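Local atomic coordinates of thin, isoform D (PDB entry 6XG7), a protein that probably acts as a zinc-binding ubiquitin-protein transferase, this chain being its NHL-repeat region, a beta-propeller for protein binding. Residues Val145-Asp148 / Phe152-Val155; Ile257-Pro262 / Lys268-Trp273; Arg199-Asp204 / His208-Phe213; Gly36-Gly39 / Phe45-Pro48. All coordinates share one frame; numbering follows the deposited sequence.

The four contacts sample the NHL beta-propeller at different depths. Contact 1 joins the first two strands of a blade near the propeller axis. Contact 3 joins the second and third strands of the next blade and touches contact 1 through Tyr154 and Val200. Contact 2 joins the third and fourth strands of the blade after that. Contact 4 has no regular strand pairing and lies in a loop between blades. Contacts 2 and 3 are buried, contacts 1 and 4 only partly. Contact 3 combines a salt bridge with apolar packing, contact 2 relies on a phenylalanine ring, contact 1 on an aspartate at the turn, and contact 4 on glycine backbone.

Contact 1. Residues Val145-Asp148 / Phe152-Val155; sequences VTTD and FIYV
The ring of Tyr154 overlaps Asp148 on the opposite segment, and the aspartate side chain sits at the ring edge. This is the turn end of a beta hairpin, strands 142-147 and 153-157, the two inner strands of one blade of the NHL beta-propeller. The phenol hydroxyl donates to the carboxylate, with Tyr154 OH 2.7 Å from Asp148 OD2. It arrives on the anti side, somewhat out of the carboxylate plane. The carboxylate and ring planes stand 68° apart. The other oxygen is used as well. Phe152 N gives a bent bond of 3.0 Å to Asp148 OD1 from above the carboxylate plane, and Leu150 N in the turn binds the same oxygen. The Asp148 CG lies between its backbone N and carbonyl carbon (chi1 69°), which brings the carboxylate within reach of both donors across the hairpin. With both oxygens held, its rotation is fixed. The Phe152 ring runs alongside, nearly perpendicular to the carboxylate, with CD2 3.5 Å from Asp148 OD2.

The backbones pair antiparallel. Tyr154 N gives a nearly straight bond of 2.9 Å to Thr146 O, and Thr146 N answers to Tyr154 O. Asp148 N to Phe152 O adds a further bond toward the turn. Thr146 CG2 touches Tyr154 CB on the face that packs on Ile192 and Val194 of the following blade. Val145, Thr147 and Ile153 share the other face and pack on Ile107 of the preceding blade. There Val145 CG2 comes within 3.6 Å of Ile153 CG2.

Contact 2. Residues Ile257-Pro262 / Lys268-Trp273; sequences IQIFNP and KTFGSW
Ile257 pairs with Phe270 and Ile259 with Lys268, each through two backbone N-H...O bonds. They join the third and fourth strands of a propeller blade as an antiparallel hairpin. The shortest runs from Ile259 N to Lys268 O at 2.8 Å. Ile257 O takes a second donor. Thr269 OG1 reaches it at 2.9 Å from above the carbonyl plane, while Phe270 N meets it in the plane.

Ile257, Ile259, Lys268 and Phe270 point to one face of the sheet, the polar Gln258 and Thr269 to the opposite one. The Phe270 CG sits between the backbone N and carbonyl carbon (chi1 63°), and the ring lies beside Ile257. One ring face takes Ile257 CB in a CH-pi contact, 4.0 Å from the ring centroid. Ile259 CD1 meets the rim, 4.3 Å from Phe270 CE1. Phe307 brings its own ring against Phe270. A serine in place of Phe270 would probably leave Ile257 without its aromatic cover and open a gap toward Phe307.

The polar ends find partners beyond the hairpin. Gln258 binds Gly231, Gln232 and Asp251 through its amide. Lys268 bends at its second torsion (75°), and its NZ bonds to Leu26 O at the end of helix 21-26. Lys268 CG is 4.2 Å from Ile259 CD1, but the chain then leads away, so the charge leaves the apolar patch made by Ile257, Ile259 and Phe270.

Contact 3. Residues Arg199-Asp204 / His208-Phe213; sequences RVIVSD and HRIQIF
The guanidinium of Arg209 has Asp204 at its edge and the side chain of Gln211 over one face. Two of its nitrogens grip a single oxygen side-on, with Arg209 NE 2.8 Å and Arg209 NH2 3.2 Å from Asp204 OD2. OD2 lies close to the guanidinium plane, while the carboxylate is turned 43° from it. Arg209 CG sits between the backbone N and carbonyl carbon (chi1 67°), and the chain then extends to NE, which runs it alongside Asp204. Asn207 ND2 also binds OD2, and Glu187 N donates to OD1. A leucine in place of Arg209 would probably leave the buried Asp204 carboxylate without its charged mate. The Phe213 ring has Val200 O at its edge, and Val202 CG2 approaches it obliquely, 4.0 Å from Phe213 CE1.

The backbone is an antiparallel ladder, with Val200 N 2.8 Å from Phe213 O. At the turn, His208 and Arg209 both face Asp204, a G1 beta bulge. On the other sheet face Ile201 CG2 meets Ile210 CG2 at 3.7 Å.

These are the second and third strands of an NHL propeller blade. Strand 185-194 pairs beside 199-204, and strand 219-223 beside 209-214. Ile201, Ser203 and Ile210 pack against strand 239-241 of the next blade.

Contact 4. Residues Gly36-Gly39 / Phe45-Pro48; sequences GGRG and FTWP
Arg38 stretches past Thr46 so that the tip of the Trp47 indole, CH2, lies over one face of its guanidinium. The two planes are inclined at 50°, so this is no parallel stack. Trp47 CH2 is 4.0 Å from Arg38 CZ. The reach comes from an extended chain whose CG is anti to the backbone N (chi1 -177°). On the way, Arg38 NE passes 4.1 Å from Thr46 CG2. His302 touches both Arg38 and Trp47.

The Phe45 ring points the other way and leans obliquely on backbone. Its CD2 is 3.5 Å from Gly36 CA. A CB at Gly36 would probably collide with the ring, and the backbone angles there also suit only glycine.

Thr46 turns its hydroxyl to the backbone of 36-39. Thr46 OG1 donates to Gly39 O at 3.0 Å, from above the carbonyl plane. Asn66 ND2 binds the same carbonyl oxygen. The backbones add two bonds, Phe45 N to Gly37 O at 2.9 Å and Gly39 N to Phe45 O at 3.1 Å. Arg38 CA also rests 3.1 Å from Phe45 O, a CA-H...O contact.

Phe45 packs on Val61, and Thr46 N donates to Asp63 OD1, both of strand 58-63. The segments belong to the loop that leads from strand 33-36 to strand 51-54. Strand 33-36 pairs with the C-terminal strand 303-306, the closure that joins chain ends in the last blade of many beta-propellers.

Contact 1. Residues Val145-Asp148 / Phe152-Val155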
loop_
_atom_site.group_PDB
_atom_site.type_symbol
_atom_site.label_atom_id
_atom_site.label_comp_id
_atom_site.label_asym_id
_atom_site.label_seq_id
_atom_site.Cartn_x
_atom_site.Cartn_y
_atom_site.Cartn_z
ATOM N N VAL A 145 -2.855 -3.201 3.516
ATOM C CA VAL A 145 -3.091 -3.069 4.948
ATOM C C VAL A 145 -2.540 -1.724 5.405
ATOM O O VAL A 145 -1.516 -1.247 4.910
ATOM C CB VAL A 145 -2.493 -4.271 5.721
ATOM C CG1 VAL A 145 -0.983 -4.334 5.575
ATOM C CG2 VAL A 145 -2.924 -4.238 7.171
ATOM N N THR A 146 -3.253 -1.088 6.329
ATOM C CA THR A 146 -2.782 0.155 6.923
ATOM C C THR A 146 -3.318 0.254 8.346
ATOM O O THR A 146 -4.120 -0.574 8.791
ATOM C CB THR A 146 -3.172 1.366 6.064
ATOM O OG1 THR A 146 -2.411 2.510 6.476
ATOM C CG2 THR A 146 -4.671 1.654 6.174
ATOM N N THR A 147 -2.861 1.277 9.060
ATOM C CA THR A 147 -3.264 1.497 10.443
ATOM C C THR A 147 -3.574 2.971 10.667
ATOM O O THR A 147 -3.127 3.845 9.920
ATOM C CB THR A 147 -2.198 1.036 11.461
ATOM O OG1 THR A 147 -1.076 1.933 11.458
ATOM C CG2 THR A 147 -1.752 -0.389 11.174
ATOM N N ASP A 148 -4.348 3.239 11.708
ATOM C CA ASP A 148 -4.657 4.609 12.102
ATOM C C ASP A 148 -3.909 5.006 13.379
ATOM O O ASP A 148 -3.129 4.231 13.946
ATOM C CB ASP A 148 -6.167 4.835 12.186
ATOM C CG ASP A 148 -6.832 4.105 13.341
ATOM O OD1 ASP A 148 -6.142 3.641 14.261
ATOM O OD2 ASP A 148 -8.080 4.018 13.331
ATOM N N PHE A 152 -5.808 0.806 15.065
ATOM C CA PHE A 152 -6.692 -0.078 14.323
ATOM C C PHE A 152 -6.051 -0.457 12.989
ATOM O O PHE A 152 -5.347 0.346 12.356
ATOM C CB PHE A 152 -8.049 0.573 14.084
ATOM C CG PHE A 152 -8.877 0.740 15.340
ATOM C CD1 PHE A 152 -9.679 -0.287 15.825
ATOM C CD2 PHE A 152 -8.859 1.943 16.033
ATOM C CE1 PHE A 152 -10.445 -0.111 16.987
ATOM C CE2 PHE A 152 -9.616 2.118 17.177
ATOM C CZ PHE A 152 -10.406 1.089 17.651
ATOM N N ILE A 153 -6.336 -1.683 12.557
ATOM C CA ILE A 153 -5.817 -2.264 11.324
ATOM C C ILE A 153 -6.941 -2.328 10.291
ATOM O O ILE A 153 -8.030 -2.843 10.568
ATOM C CB ILE A 153 -5.233 -3.666 11.589
ATOM C CG1 ILE A 153 -4.068 -3.594 12.564
ATOM C CG2 ILE A 153 -4.798 -4.319 10.291
ATOM C CD1 ILE A 153 -3.615 -4.956 13.076
ATOM N N TYR A 154 -6.668 -1.825 9.092
ATOM C CA TYR A 154 -7.628 -1.798 7.997
ATOM C C TYR A 154 -7.057 -2.627 6.856
ATOM O O TYR A 154 -5.931 -2.370 6.413
ATOM C CB TYR A 154 -7.860 -0.359 7.504
ATOM C CG TYR A 154 -8.387 0.610 8.544
ATOM C CD1 TYR A 154 -7.571 1.073 9.571
ATOM C CD2 TYR A 154 -9.698 1.055 8.504
ATOM C CE1 TYR A 154 -8.035 1.940 10.527
ATOM C CE2 TYR A 154 -10.182 1.922 9.468
ATOM C CZ TYR A 154 -9.341 2.366 10.468
ATOM O OH TYR A 154 -9.842 3.239 11.417
ATOM N N VAL A 155 -7.833 -3.600 6.381
ATOM C CA VAL A 155 -7.379 -4.596 5.418
ATOM C C VAL A 155 -8.261 -4.557 4.178
ATOM O O VAL A 155 -9.489 -4.628 4.276
ATOM C CB VAL A 155 -7.441 -6.017 6.009
ATOM C CG1 VAL A 155 -6.969 -7.055 4.969
ATOM C CG2 VAL A 155 -6.637 -6.112 7.265
#

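Contact 2. Residues Ile257-Pro262 / Lys268-Trp273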
loop_
_atom_site.group_PDB
_atom_site.type_symbol
_atom_site.label_atom_id
_atom_site.label_comp_id
_atom_site.label_asym_id
_atom_site.label_seq_id
_atom_site.Cartn_x
_atom_site.Cartn_y
_atom_site.Cartn_z
ATOM N N ILE A 257 2.512 8.031 -11.469
ATOM C CA ILE A 257 2.040 8.434 -10.147
ATOM C C ILE A 257 1.217 9.696 -10.325
ATOM O O ILE A 257 1.607 10.593 -11.082
ATOM C CB ILE A 257 3.230 8.713 -9.207
ATOM C CG1 ILE A 257 4.072 7.446 -9.005
ATOM C CG2 ILE A 257 2.766 9.304 -7.898
ATOM C CD1 ILE A 257 3.339 6.258 -8.550
ATOM N N GLN A 258 0.079 9.769 -9.645
ATOM C CA GLN A 258 -0.714 10.992 -9.590
ATOM C C GLN A 258 -0.836 11.455 -8.144
ATOM O O GLN A 258 -0.947 10.638 -7.220
ATOM C CB GLN A 258 -2.098 10.786 -10.197
ATOM C CG GLN A 258 -2.072 10.468 -11.663
ATOM C CD GLN A 258 -3.431 10.613 -12.275
ATOM O OE1 GLN A 258 -3.990 11.704 -12.301
ATOM N NE2 GLN A 258 -3.987 9.515 -12.764
ATOM N N ILE A 259 -0.801 12.774 -7.957
ATOM C CA ILE A 259 -0.926 13.413 -6.655
ATOM C C ILE A 259 -2.163 14.288 -6.689
ATOM O O ILE A 259 -2.389 15.009 -7.668
ATOM C CB ILE A 259 0.310 14.276 -6.334
ATOM C CG1 ILE A 259 1.595 13.479 -6.570
ATOM C CG2 ILE A 259 0.223 14.816 -4.895
ATOM C CD1 ILE A 259 2.878 14.313 -6.352
ATOM N N PHE A 260 -2.944 14.243 -5.606
ATOM C CA PHE A 260 -4.173 15.008 -5.463
ATOM C C PHE A 260 -4.093 15.857 -4.209
ATOM O O PHE A 260 -3.511 15.437 -3.199
ATOM C CB PHE A 260 -5.378 14.060 -5.367
ATOM C CG PHE A 260 -5.555 13.243 -6.603
ATOM C CD1 PHE A 260 -4.835 12.072 -6.780
ATOM C CD2 PHE A 260 -6.383 13.683 -7.624
ATOM C CE1 PHE A 260 -4.949 11.344 -7.938
ATOM C CE2 PHE A 260 -6.495 12.964 -8.794
ATOM C CZ PHE A 260 -5.769 11.793 -8.956
ATOM N N ASN A 261 -4.671 17.055 -4.285
ATOM C CA ASN A 261 -4.863 17.870 -3.105
ATOM C C ASN A 261 -5.807 17.158 -2.142
ATOM O O ASN A 261 -6.522 16.237 -2.539
ATOM C CB ASN A 261 -5.463 19.207 -3.515
ATOM C CG ASN A 261 -4.564 19.967 -4.456
ATOM O OD1 ASN A 261 -3.437 20.310 -4.099
ATOM N ND2 ASN A 261 -5.047 20.223 -5.670
ATOM N N PRO A 262 -5.839 17.575 -0.869
ATOM C CA PRO A 262 -6.694 16.863 0.093
ATOM C C PRO A 262 -8.161 16.848 -0.291
ATOM O O PRO A 262 -8.865 15.897 0.068
ATOM C CB PRO A 262 -6.433 17.590 1.422
ATOM C CG PRO A 262 -5.060 18.136 1.262
ATOM C CD PRO A 262 -4.969 18.551 -0.196
ATOM N N LYS A 268 -0.757 16.860 -9.709
ATOM C CA LYS A 268 0.477 16.574 -10.429
ATOM C C LYS A 268 0.505 15.114 -10.863
ATOM O O LYS A 268 0.026 14.235 -10.151
ATOM C CB LYS A 268 1.645 16.852 -9.472
ATOM C CG LYS A 268 2.985 16.439 -9.939
ATOM C CD LYS A 268 3.516 17.364 -10.991
ATOM C CE LYS A 268 4.957 17.017 -11.232
ATOM N NZ LYS A 268 5.594 17.929 -12.176
ATOM N N THR A 269 1.121 14.860 -12.014
ATOM C CA THR A 269 1.479 13.506 -12.402
ATOM C C THR A 269 2.913 13.462 -12.907
ATOM O O THR A 269 3.439 14.444 -13.442
ATOM C CB THR A 269 0.488 12.913 -13.449
ATOM O OG1 THR A 269 0.795 11.530 -13.661
ATOM C CG2 THR A 269 0.561 13.665 -14.769
ATOM N N PHE A 270 3.550 12.310 -12.713
ATOM C CA PHE A 270 4.857 12.043 -13.288
ATOM C C PHE A 270 5.005 10.553 -13.552
ATOM O O PHE A 270 4.331 9.719 -12.939
ATOM C CB PHE A 270 5.998 12.566 -12.400
ATOM C CG PHE A 270 6.091 11.911 -11.042
ATOM C CD1 PHE A 270 5.359 12.379 -9.964
ATOM C CD2 PHE A 270 6.925 10.824 -10.845
ATOM C CE1 PHE A 270 5.467 11.787 -8.722
ATOM C CE2 PHE A 270 7.023 10.228 -9.594
ATOM C CZ PHE A 270 6.290 10.729 -8.532
ATOM N N GLY A 271 5.876 10.234 -14.486
ATOM C CA GLY A 271 6.175 8.865 -14.844
ATOM C C GLY A 271 5.560 8.465 -16.174
ATOM O O GLY A 271 4.522 8.994 -16.600
ATOM N N SER A 272 6.213 7.512 -16.839
ATOM C CA SER A 272 5.728 6.900 -18.067
ATOM C C SER A 272 6.326 5.499 -18.173
ATOM O O SER A 272 7.174 5.103 -17.376
ATOM C CB SER A 272 6.095 7.739 -19.287
ATOM O OG SER A 272 7.487 7.943 -19.307
ATOM N N TRP A 273 5.888 4.759 -19.184
ATOM C CA TRP A 273 6.289 3.366 -19.334
ATOM C C TRP A 273 7.776 3.232 -19.642
ATOM O O TRP A 273 8.302 3.912 -20.525
ATOM C CB TRP A 273 5.471 2.736 -20.463
ATOM C CG TRP A 273 5.754 1.289 -20.669
ATOM C CD1 TRP A 273 5.227 0.240 -19.962
ATOM C CD2 TRP A 273 6.631 0.716 -21.643
ATOM N NE1 TRP A 273 5.721 -0.941 -20.441
ATOM C CE2 TRP A 273 6.588 -0.680 -21.470
ATOM C CE3 TRP A 273 7.453 1.248 -22.640
ATOM C CZ2 TRP A 273 7.326 -1.556 -22.263
ATOM C CZ3 TRP A 273 8.191 0.375 -23.427
ATOM C CH2 TRP A 273 8.124 -1.010 -23.230
#

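Contact 3. Residues Arg199-Asp204 / His208-Phe213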
loop_
_atom_site.group_PDB
_atom_site.type_symbol
_atom_site.label_atom_id
_atom_site.label_comp_id
_atom_site.label_asym_id
_atom_site.label_seq_id
_atom_site.Cartn_x
_atom_site.Cartn_y
_atom_site.Cartn_z
ATOM N N ARG A 199 -10.346 9.371 7.244
ATOM C CA ARG A 199 -10.924 8.924 5.990
ATOM C C ARG A 199 -10.138 7.714 5.516
ATOM O O ARG A 199 -8.907 7.696 5.596
ATOM C CB ARG A 199 -10.871 10.043 4.952
ATOM C CG ARG A 199 -11.697 11.237 5.369
ATOM C CD ARG A 199 -11.527 12.387 4.431
ATOM N NE ARG A 199 -12.351 13.507 4.856
ATOM C CZ ARG A 199 -12.587 14.578 4.116
ATOM N NH1 ARG A 199 -12.064 14.669 2.899
ATOM N NH2 ARG A 199 -13.352 15.552 4.593
ATOM N N VAL A 200 -10.861 6.711 5.034
ATOM C CA VAL A 200 -10.292 5.465 4.540
ATOM C C VAL A 200 -10.303 5.539 3.019
ATOM O O VAL A 200 -11.362 5.597 2.388
ATOM C CB VAL A 200 -11.081 4.253 5.048
ATOM C CG1 VAL A 200 -10.433 2.980 4.550
ATOM C CG2 VAL A 200 -11.170 4.296 6.551
ATOM N N ILE A 201 -9.113 5.560 2.436
ATOM C CA ILE A 201 -8.899 5.798 1.013
ATOM C C ILE A 201 -8.551 4.458 0.383
ATOM O O ILE A 201 -7.550 3.842 0.752
ATOM C CB ILE A 201 -7.764 6.814 0.812
ATOM C CG1 ILE A 201 -8.088 8.136 1.521
ATOM C CG2 ILE A 201 -7.474 6.998 -0.671
ATOM C CD1 ILE A 201 -6.835 8.891 1.935
ATOM N N VAL A 202 -9.379 3.998 -0.544
ATOM C CA VAL A 202 -9.279 2.651 -1.105
ATOM C C VAL A 202 -9.083 2.734 -2.613
ATOM O O VAL A 202 -9.849 3.414 -3.304
ATOM C CB VAL A 202 -10.537 1.822 -0.777
ATOM C CG1 VAL A 202 -10.424 0.418 -1.387
ATOM C CG2 VAL A 202 -10.771 1.778 0.737
ATOM N N SER A 203 -8.068 2.038 -3.128
ATOM C CA SER A 203 -7.916 1.935 -4.579
ATOM C C SER A 203 -8.832 0.825 -5.072
ATOM O O SER A 203 -8.624 -0.359 -4.792
ATOM C CB SER A 203 -6.479 1.714 -5.041
ATOM O OG SER A 203 -5.931 0.525 -4.517
ATOM N N ASP A 204 -9.869 1.227 -5.795
ATOM C CA ASP A 204 -10.929 0.344 -6.260
ATOM C C ASP A 204 -10.570 -0.049 -7.688
ATOM O O ASP A 204 -11.087 0.491 -8.664
ATOM C CB ASP A 204 -12.250 1.094 -6.163
ATOM C CG ASP A 204 -13.446 0.228 -6.491
ATOM O OD1 ASP A 204 -13.260 -1.001 -6.641
ATOM O OD2 ASP A 204 -14.566 0.784 -6.613
ATOM N N HIS A 208 -11.454 1.557 -11.614
ATOM C CA HIS A 208 -10.621 2.661 -12.096
ATOM C C HIS A 208 -10.854 3.938 -11.297
ATOM O O HIS A 208 -10.906 5.042 -11.842
ATOM C CB HIS A 208 -10.836 2.888 -13.595
ATOM C CG HIS A 208 -10.714 1.637 -14.387
ATOM N ND1 HIS A 208 -9.531 0.937 -14.489
ATOM C CD2 HIS A 208 -11.626 0.950 -15.112
ATOM C CE1 HIS A 208 -9.720 -0.131 -15.238
ATOM N NE2 HIS A 208 -10.983 -0.145 -15.632
ATOM N N ARG A 209 -10.964 3.791 -9.983
ATOM C CA ARG A 209 -11.275 4.930 -9.138
ATOM C C ARG A 209 -10.716 4.702 -7.742
ATOM O O ARG A 209 -10.391 3.580 -7.348
ATOM C CB ARG A 209 -12.793 5.183 -9.074
ATOM C CG ARG A 209 -13.553 4.071 -8.351
ATOM C CD ARG A 209 -15.046 4.189 -8.467
ATOM N NE ARG A 209 -15.685 3.101 -7.733
ATOM C CZ ARG A 209 -16.996 2.920 -7.672
ATOM N NH1 ARG A 209 -17.811 3.770 -8.269
ATOM N NH2 ARG A 209 -17.486 1.901 -7.001
ATOM N N ILE A 210 -10.594 5.799 -7.007
ATOM C CA ILE A 210 -10.352 5.772 -5.572
ATOM C C ILE A 210 -11.679 6.066 -4.882
ATOM O O ILE A 210 -12.410 6.984 -5.274
ATOM C CB ILE A 210 -9.264 6.775 -5.166
ATOM C CG1 ILE A 210 -7.875 6.098 -5.139
ATOM C CG2 ILE A 210 -9.479 7.274 -3.755
ATOM C CD1 ILE A 210 -7.426 5.473 -6.403
ATOM N N GLN A 211 -12.004 5.288 -3.868
ATOM C CA GLN A 211 -13.201 5.524 -3.078
ATOM C C GLN A 211 -12.785 5.881 -1.665
ATOM O O GLN A 211 -11.910 5.234 -1.086
ATOM C CB GLN A 211 -14.146 4.326 -3.086
ATOM C CG GLN A 211 -14.939 4.211 -4.373
ATOM C CD GLN A 211 -16.291 3.587 -4.156
ATOM O OE1 GLN A 211 -16.388 2.399 -3.881
ATOM N NE2 GLN A 211 -17.341 4.385 -4.263
ATOM N N ILE A 212 -13.413 6.914 -1.120
ATOM C CA ILE A 212 -13.057 7.453 0.185
ATOM C C ILE A 212 -14.261 7.289 1.095
ATOM O O ILE A 212 -15.362 7.740 0.760
ATOM C CB ILE A 212 -12.608 8.916 0.080
ATOM C CG1 ILE A 212 -11.440 9.010 -0.910
ATOM C CG2 ILE A 212 -12.206 9.458 1.443
ATOM C CD1 ILE A 212 -10.856 10.391 -1.031
ATOM N N PHE A 213 -14.048 6.625 2.229
ATOM C CA PHE A 213 -15.068 6.290 3.201
ATOM C C PHE A 213 -14.728 6.945 4.535
ATOM O O PHE A 213 -13.573 7.243 4.824
ATOM C CB PHE A 213 -15.082 4.782 3.472
ATOM C CG PHE A 213 -15.381 3.923 2.275
ATOM C CD1 PHE A 213 -14.365 3.531 1.410
ATOM C CD2 PHE A 213 -16.662 3.436 2.053
ATOM C CE1 PHE A 213 -14.635 2.700 0.337
ATOM C CE2 PHE A 213 -16.929 2.610 0.981
ATOM C CZ PHE A 213 -15.913 2.249 0.125
#

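Contact 4. Residues Gly36-Gly39 / Phe45-Pro48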
loop_
_atom_site.group_PDB
_atom_site.type_symbol
_atom_site.label_atom_id
_atom_site.label_comp_id
_atom_site.label_asym_id
_atom_site.label_seq_id
_atom_site.Cartn_x
_atom_site.Cartn_y
_atom_site.Cartn_z
ATOM N N GLY A 36 17.071 -2.208 -5.374
ATOM C CA GLY A 36 16.524 -3.472 -5.812
ATOM C C GLY A 36 17.272 -4.118 -6.962
ATOM O O GLY A 36 18.510 -4.149 -6.979
ATOM N N GLY A 37 16.532 -4.641 -7.923
ATOM C CA GLY A 37 17.064 -5.512 -8.955
ATOM C C GLY A 37 16.716 -6.954 -8.638
ATOM O O GLY A 37 16.636 -7.353 -7.473
ATOM N N ARG A 38 16.474 -7.750 -9.683
ATOM C CA ARG A 38 15.952 -9.092 -9.448
ATOM C C ARG A 38 16.940 -9.964 -8.678
ATOM O O ARG A 38 18.132 -10.025 -8.991
ATOM C CB ARG A 38 15.551 -9.814 -10.743
ATOM C CG ARG A 38 14.946 -11.196 -10.411
ATOM C CD ARG A 38 14.325 -11.978 -11.559
ATOM N NE ARG A 38 13.969 -13.324 -11.088
ATOM C CZ ARG A 38 13.396 -14.267 -11.833
ATOM N NH1 ARG A 38 13.100 -14.030 -13.106
ATOM N NH2 ARG A 38 13.124 -15.457 -11.303
ATOM N N GLY A 39 16.419 -10.701 -7.719
ATOM C CA GLY A 39 17.226 -11.682 -7.021
ATOM C C GLY A 39 16.712 -11.921 -5.619
ATOM O O GLY A 39 15.705 -11.361 -5.193
ATOM N N PHE A 45 15.147 -7.755 -4.984
ATOM C CA PHE A 45 13.726 -8.051 -4.865
ATOM C C PHE A 45 13.317 -8.994 -5.982
ATOM O O PHE A 45 13.938 -9.038 -7.046
ATOM C CB PHE A 45 12.839 -6.802 -5.017
ATOM C CG PHE A 45 13.176 -5.680 -4.074
ATOM C CD1 PHE A 45 13.316 -5.889 -2.724
ATOM C CD2 PHE A 45 13.342 -4.396 -4.567
ATOM C CE1 PHE A 45 13.624 -4.839 -1.885
ATOM C CE2 PHE A 45 13.647 -3.350 -3.730
ATOM C CZ PHE A 45 13.789 -3.573 -2.391
ATOM N N THR A 46 12.241 -9.730 -5.750
ATOM C CA THR A 46 11.593 -10.483 -6.819
ATOM C C THR A 46 10.108 -10.181 -6.710
ATOM O O THR A 46 9.441 -10.647 -5.779
ATOM C CB THR A 46 11.906 -11.977 -6.776
ATOM O OG1 THR A 46 13.333 -12.177 -6.760
ATOM C CG2 THR A 46 11.340 -12.636 -8.020
ATOM N N TRP A 47 9.618 -9.350 -7.624
ATOM C CA TRP A 47 8.224 -8.929 -7.685
ATOM C C TRP A 47 7.754 -8.306 -6.378
ATOM O O TRP A 47 6.793 -8.774 -5.758
ATOM C CB TRP A 47 7.310 -10.057 -8.178
ATOM C CG TRP A 47 7.699 -10.428 -9.618
ATOM C CD1 TRP A 47 7.582 -9.630 -10.734
ATOM C CD2 TRP A 47 8.310 -11.649 -10.073
ATOM N NE1 TRP A 47 8.060 -10.294 -11.849
ATOM C CE2 TRP A 47 8.512 -11.529 -11.469
ATOM C CE3 TRP A 47 8.685 -12.839 -9.442
ATOM C CZ2 TRP A 47 9.091 -12.541 -12.225
ATOM C CZ3 TRP A 47 9.255 -13.843 -10.198
ATOM C CH2 TRP A 47 9.465 -13.682 -11.566
ATOM N N PRO A 48 8.392 -7.229 -5.948
ATOM C CA PRO A 48 7.938 -6.528 -4.741
ATOM C C PRO A 48 6.565 -5.904 -4.940
ATOM O O PRO A 48 6.180 -5.529 -6.050
ATOM C CB PRO A 48 9.006 -5.443 -4.558
ATOM C CG PRO A 48 9.480 -5.154 -5.949
ATOM C CD PRO A 48 9.406 -6.460 -6.695
#